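Local coordinates for actin-related protein 8 (Homo sapiens, PDB 4FO0) that binds ATP with low basal ATPase activity, does not polymerise, and serves as a proposed core component of the INO80 chromatin-remodelling complex, at residues Ile86-Val100 with Cys320-His332. Sequence-based numbering, arbitrary orientation.
Sequences IWSKKMSNGTRRIPV and CHLDQDISGLQDH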
loop_
_atom_site.group_PDB
_atom_site.type_symbol
_atom_site.label_atom_id
_atom_site.label_comp_id
_atom_site.label_asym_id
_atom_site.label_seq_id
_atom_site.Cartn_x
_atom_site.Cartn_y
_atom_site.Cartn_z
ATOM N N ILE A 86 -9.296 12.571 20.063
ATOM C CA ILE A 86 -9.804 11.374 20.718
ATOM C C ILE A 86 -10.766 11.760 21.840
ATOM O O ILE A 86 -11.904 11.283 21.908
ATOM C CB ILE A 86 -8.659 10.520 21.284
ATOM C CG1 ILE A 86 -7.881 9.850 20.152
ATOM C CG2 ILE A 86 -9.186 9.471 22.237
ATOM C CD1 ILE A 86 -6.659 9.060 20.640
ATOM N N TRP A 87 -10.277 12.630 22.714
ATOM C CA TRP A 87 -11.049 13.218 23.799
ATOM C C TRP A 87 -12.327 13.886 23.309
ATOM O O TRP A 87 -13.393 13.714 23.886
ATOM C CB TRP A 87 -10.194 14.278 24.490
ATOM C CG TRP A 87 -10.831 14.867 25.700
ATOM C CD1 TRP A 87 -11.273 16.146 25.853
ATOM C CD2 TRP A 87 -11.098 14.196 26.940
ATOM N NE1 TRP A 87 -11.793 16.315 27.110
ATOM C CE2 TRP A 87 -11.693 15.135 27.800
ATOM C CE3 TRP A 87 -10.883 12.895 27.406
ATOM C CZ2 TRP A 87 -12.088 14.810 29.101
ATOM C CZ3 TRP A 87 -11.264 12.578 28.698
ATOM C CH2 TRP A 87 -11.864 13.530 29.529
ATOM N N SER A 88 -12.192 14.672 22.249
ATOM C CA SER A 88 -13.296 15.429 21.700
ATOM C C SER A 88 -14.479 14.547 21.283
ATOM O O SER A 88 -15.617 14.995 21.280
ATOM C CB SER A 88 -12.806 16.276 20.526
ATOM O OG SER A 88 -13.532 15.966 19.349
ATOM N N LYS A 89 -14.207 13.296 20.939
ATOM C CA LYS A 89 -15.240 12.390 20.453
ATOM C C LYS A 89 -15.779 11.539 21.591
ATOM O O LYS A 89 -15.043 10.784 22.214
ATOM C CB LYS A 89 -14.674 11.498 19.351
ATOM C CG LYS A 89 -15.626 10.442 18.817
ATOM C CD LYS A 89 -15.029 9.785 17.566
ATOM C CE LYS A 89 -15.992 8.775 16.953
ATOM N NZ LYS A 89 -15.565 8.307 15.616
ATOM N N LYS A 90 -17.065 11.673 21.876
ATOM C CA LYS A 90 -17.641 10.960 22.998
ATOM C C LYS A 90 -17.800 9.502 22.632
ATOM O O LYS A 90 -17.719 9.132 21.455
ATOM C CB LYS A 90 -18.997 11.552 23.374
ATOM C CG LYS A 90 -18.976 13.042 23.645
ATOM C CD LYS A 90 -18.075 13.384 24.815
ATOM C CE LYS A 90 -18.710 14.471 25.665
ATOM N NZ LYS A 90 -19.970 13.965 26.280
ATOM N N MET A 91 -18.038 8.673 23.639
ATOM C CA MET A 91 -18.251 7.261 23.388
ATOM C C MET A 91 -19.727 6.985 23.151
ATOM O O MET A 91 -20.547 7.899 23.226
ATOM C CB MET A 91 -17.693 6.430 24.532
ATOM C CG MET A 91 -16.186 6.575 24.657
ATOM S SD MET A 91 -15.449 5.250 25.627
ATOM C CE MET A 91 -16.176 5.576 27.238
ATOM N N SER A 92 -20.060 5.735 22.849
ATOM C CA SER A 92 -21.428 5.373 22.493
ATOM C C SER A 92 -22.427 5.688 23.600
ATOM O O SER A 92 -23.576 6.035 23.325
ATOM C CB SER A 92 -21.518 3.895 22.115
ATOM O OG SER A 92 -20.908 3.661 20.858
ATOM N N ASN A 93 -21.989 5.561 24.848
ATOM C CA ASN A 93 -22.844 5.884 25.981
ATOM C C ASN A 93 -22.882 7.390 26.286
ATOM O O ASN A 93 -23.430 7.813 27.303
ATOM C CB ASN A 93 -22.392 5.103 27.215
ATOM C CG ASN A 93 -21.012 5.511 27.690
ATOM O OD1 ASN A 93 -20.495 6.560 27.307
ATOM N ND2 ASN A 93 -20.411 4.689 28.540
ATOM N N GLY A 94 -22.278 8.188 25.409
ATOM C CA GLY A 94 -22.220 9.629 25.583
ATOM C C GLY A 94 -21.184 10.187 26.549
ATOM O O GLY A 94 -21.124 11.402 26.762
ATOM N N THR A 95 -20.363 9.326 27.140
ATOM C CA THR A 95 -19.362 9.802 28.094
ATOM C C THR A 95 -18.026 10.061 27.423
ATOM O O THR A 95 -17.813 9.668 26.273
ATOM C CB THR A 95 -19.146 8.790 29.224
ATOM O OG1 THR A 95 -18.421 7.654 28.724
ATOM C CG2 THR A 95 -20.485 8.334 29.773
ATOM N N ARG A 96 -17.125 10.726 28.143
ATOM C CA ARG A 96 -15.741 10.851 27.681
ATOM C C ARG A 96 -14.975 9.535 27.767
ATOM O O ARG A 96 -15.200 8.705 28.663
ATOM C CB ARG A 96 -14.974 11.881 28.496
ATOM C CG ARG A 96 -15.472 13.282 28.354
ATOM C CD ARG A 96 -15.039 13.917 27.068
ATOM N NE ARG A 96 -15.553 15.277 26.999
ATOM C CZ ARG A 96 -15.470 16.050 25.930
ATOM N NH1 ARG A 96 -14.888 15.601 24.829
ATOM N NH2 ARG A 96 -15.974 17.266 25.966
ATOM N N ARG A 97 -14.047 9.367 26.833
ATOM C CA ARG A 97 -13.133 8.236 26.843
ATOM C C ARG A 97 -11.999 8.526 27.836
ATOM O O ARG A 97 -11.236 9.476 27.676
ATOM C CB ARG A 97 -12.590 8.024 25.435
ATOM C CG ARG A 97 -11.733 6.799 25.256
ATOM C CD ARG A 97 -10.724 7.074 24.173
ATOM N NE ARG A 97 -9.623 6.125 24.174
ATOM C CZ ARG A 97 -9.682 4.942 23.576
ATOM N NH1 ARG A 97 -10.791 4.570 22.944
ATOM N NH2 ARG A 97 -8.640 4.135 23.610
ATOM N N ILE A 98 -11.910 7.718 28.882
ATOM C CA ILE A 98 -10.915 7.929 29.921
ATOM C C ILE A 98 -9.536 7.460 29.449
ATOM O O ILE A 98 -9.318 6.281 29.180
ATOM C CB ILE A 98 -11.314 7.183 31.216
ATOM C CG1 ILE A 98 -12.643 7.705 31.744
ATOM C CG2 ILE A 98 -10.262 7.335 32.298
ATOM C CD1 ILE A 98 -13.201 6.839 32.850
ATOM N N PRO A 99 -8.591 8.387 29.349
ATOM C CA PRO A 99 -7.252 7.994 28.898
ATOM C C PRO A 99 -6.554 7.101 29.921
ATOM O O PRO A 99 -6.814 7.224 31.121
ATOM C CB PRO A 99 -6.521 9.338 28.773
ATOM C CG PRO A 99 -7.216 10.224 29.745
ATOM C CD PRO A 99 -8.669 9.808 29.715
ATOM N N VAL A 100 -5.676 6.219 29.450
ATOM C CA VAL A 100 -4.883 5.362 30.330
ATOM C C VAL A 100 -3.409 5.663 30.131
ATOM O O VAL A 100 -2.999 6.026 29.034
ATOM C CB VAL A 100 -5.121 3.884 30.040
ATOM C CG1 VAL A 100 -6.515 3.473 30.512
ATOM C CG2 VAL A 100 -4.938 3.614 28.557
ATOM N N CYS A 320 -4.113 -2.536 16.433
ATOM C CA CYS A 320 -4.619 -1.214 16.099
ATOM C C CYS A 320 -6.087 -1.232 15.665
ATOM O O CYS A 320 -6.547 -2.161 14.997
ATOM C CB CYS A 320 -3.716 -0.569 15.042
ATOM S SG CYS A 320 -2.084 -0.145 15.742
ATOM N N HIS A 321 -6.825 -0.204 16.070
ATOM C CA HIS A 321 -8.248 -0.103 15.739
ATOM C C HIS A 321 -8.611 1.370 15.664
ATOM O O HIS A 321 -7.863 2.212 16.166
ATOM C CB HIS A 321 -9.100 -0.796 16.810
ATOM C CG HIS A 321 -8.991 -0.162 18.166
ATOM N ND1 HIS A 321 -9.820 0.859 18.579
ATOM C CD2 HIS A 321 -8.133 -0.387 19.190
ATOM C CE1 HIS A 321 -9.482 1.230 19.801
ATOM N NE2 HIS A 321 -8.466 0.487 20.197
ATOM N N LEU A 322 -9.743 1.682 15.037
ATOM C CA LEU A 322 -10.290 3.046 15.058
ATOM C C LEU A 322 -11.666 3.078 15.729
ATOM O O LEU A 322 -12.608 3.702 15.234
ATOM C CB LEU A 322 -10.377 3.622 13.651
ATOM C CG LEU A 322 -9.050 3.967 12.987
ATOM C CD1 LEU A 322 -9.236 4.159 11.485
ATOM C CD2 LEU A 322 -8.466 5.213 13.612
ATOM N N ASP A 323 -11.770 2.399 16.865
ATOM C CA ASP A 323 -13.033 2.281 17.577
ATOM C C ASP A 323 -12.980 3.013 18.938
ATOM O O ASP A 323 -12.284 2.570 19.854
ATOM C CB ASP A 323 -13.330 0.788 17.754
ATOM C CG ASP A 323 -14.645 0.518 18.460
ATOM O OD1 ASP A 323 -15.287 1.482 18.939
ATOM O OD2 ASP A 323 -15.026 -0.676 18.547
ATOM N N GLN A 324 -13.702 4.128 19.074
ATOM C CA GLN A 324 -13.708 4.881 20.340
ATOM C C GLN A 324 -14.057 4.013 21.535
ATOM O O GLN A 324 -13.579 4.241 22.649
ATOM C CB GLN A 324 -14.711 6.033 20.309
ATOM C CG GLN A 324 -14.218 7.273 19.636
ATOM C CD GLN A 324 -13.057 7.928 20.364
ATOM O OE1 GLN A 324 -11.957 8.043 19.815
ATOM N NE2 GLN A 324 -13.304 8.394 21.590
ATOM N N ASP A 325 -14.899 3.020 21.299
ATOM C CA ASP A 325 -15.504 2.266 22.386
ATOM C C ASP A 325 -14.603 1.199 22.992
ATOM O O ASP A 325 -14.894 0.677 24.071
ATOM C CB ASP A 325 -16.850 1.695 21.943
ATOM C CG ASP A 325 -17.826 2.785 21.520
ATOM O OD1 ASP A 325 -17.808 3.879 22.129
ATOM O OD2 ASP A 325 -18.597 2.556 20.568
ATOM N N ILE A 326 -13.506 0.890 22.306
ATOM C CA ILE A 326 -12.473 0.021 22.855
ATOM C C ILE A 326 -11.506 0.898 23.634
ATOM O O ILE A 326 -10.762 1.688 23.051
ATOM C CB ILE A 326 -11.683 -0.703 21.739
ATOM C CG1 ILE A 326 -12.594 -1.590 20.903
ATOM C CG2 ILE A 326 -10.568 -1.552 22.316
ATOM C CD1 ILE A 326 -11.840 -2.325 19.806
ATOM N N SER A 327 -11.507 0.769 24.952
ATOM C CA SER A 327 -10.714 1.677 25.769
ATOM C C SER A 327 -10.175 0.973 26.991
ATOM O O SER A 327 -10.516 -0.179 27.254
ATOM C CB SER A 327 -11.570 2.867 26.206
ATOM O OG SER A 327 -12.624 2.445 27.062
ATOM N N GLY A 328 -9.328 1.674 27.736
ATOM C CA GLY A 328 -8.686 1.105 28.909
ATOM C C GLY A 328 -7.409 0.353 28.590
ATOM O O GLY A 328 -6.965 0.301 27.439
ATOM N N LEU A 329 -6.798 -0.209 29.625
ATOM C CA LEU A 329 -5.657 -1.087 29.440
ATOM C C LEU A 329 -6.178 -2.494 29.169
ATOM O O LEU A 329 -7.083 -2.955 29.849
ATOM C CB LEU A 329 -4.758 -1.051 30.673
ATOM C CG LEU A 329 -3.758 0.103 30.729
ATOM C CD1 LEU A 329 -3.246 0.275 32.132
ATOM C CD2 LEU A 329 -2.586 -0.133 29.781
ATOM N N GLN A 330 -5.643 -3.152 28.146
ATOM C CA GLN A 330 -6.033 -4.524 27.831
ATOM C C GLN A 330 -4.832 -5.443 27.884
ATOM O O GLN A 330 -3.694 -5.051 27.587
ATOM C CB GLN A 330 -6.665 -4.632 26.444
ATOM C CG GLN A 330 -8.166 -4.829 26.436
ATOM C CD GLN A 330 -8.922 -3.509 26.508
ATOM O OE1 GLN A 330 -9.203 -2.892 25.481
ATOM N NE2 GLN A 330 -9.250 -3.067 27.726
ATOM N N ASP A 331 -5.091 -6.685 28.255
ATOM C CA ASP A 331 -4.042 -7.686 28.254
ATOM C C ASP A 331 -4.013 -8.396 26.915
ATOM O O ASP A 331 -5.034 -8.907 26.446
ATOM C CB ASP A 331 -4.220 -8.648 29.420
ATOM C CG ASP A 331 -3.764 -8.040 30.736
ATOM O OD1 ASP A 331 -2.705 -7.375 30.746
ATOM O OD2 ASP A 331 -4.467 -8.209 31.751
ATOM N N HIS A 332 -2.845 -8.365 26.282
ATOM C CA HIS A 332 -2.638 -8.969 24.969
ATOM C C HIS A 332 -1.459 -9.937 24.976
ATOM O O HIS A 332 -0.600 -9.913 25.868
ATOM C CB HIS A 332 -2.366 -7.888 23.923
ATOM C CG HIS A 332 -3.472 -6.891 23.771
ATOM N ND1 HIS A 332 -4.620 -7.158 23.056
ATOM C CD2 HIS A 332 -3.596 -5.620 24.226
ATOM C CE1 HIS A 332 -5.407 -6.097 23.082
ATOM N NE2 HIS A 332 -4.809 -5.152 23.787
HETATM O O HOH W 1 -7.529 1.078 22.755
HETATM O O HOH W 2 -13.391 4.872 29.018
#
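The type I beta turn from Asp323 to Ile326, in the loop linking helix 306-319 to strand 330-336 of this actin-family chain, is gripped by Arg97 and packed against the loop after helix 71-88, which itself includes a type I turn from Met91 to Gly94. The Arg97 chain runs extended as far as NE, with CG anti to the backbone N (chi1 -174°), and brings its guanidinium to the carbonyls of the turn. Arg97 NH1 donates to Ile326 O at 2.9 Å, approaching from above the carbonyl plane, and more weakly to Gln324 O, while CB of Ser327 lies over one face of the group. Since NH2 also forms a salt bridge with Asp352, a leucine in place of Arg97 would probably leave the carbonyls of Gln324 and Ile326 without these donors and deprive Asp352 of this charged partner.

Gln324, bent at chi2 (-65°), brings its amide to the last residues of helix 71-88, where Gln324 NE2 makes a weak hydrogen bond to Ile86 O at 3.2 Å. The aliphatic part of Lys89 crosses it, Lys89 CD resting 3.4 Å from Gln324 CG. At the exposed margin the Asp325 carboxylate takes two bonds from one residue, both on syn sides though out of its plane: Ser92 N to OD1 (3.0 Å) and Ser92 OG to OD2 (2.6 Å). Further along, Val100 CG1 packs 3.6 Å from Gly328 CA, and a water bridges Ile98 N and Ser327 OG.

Around the contact, helix 353-359 meets Ile86 and Arg97 through Met359 and Leu355, helix 516-527 touches Lys89 and Leu322, and the loop leads into strand 330-336, an outer strand of a three-stranded antiparallel sheet, paired with strand 343-350.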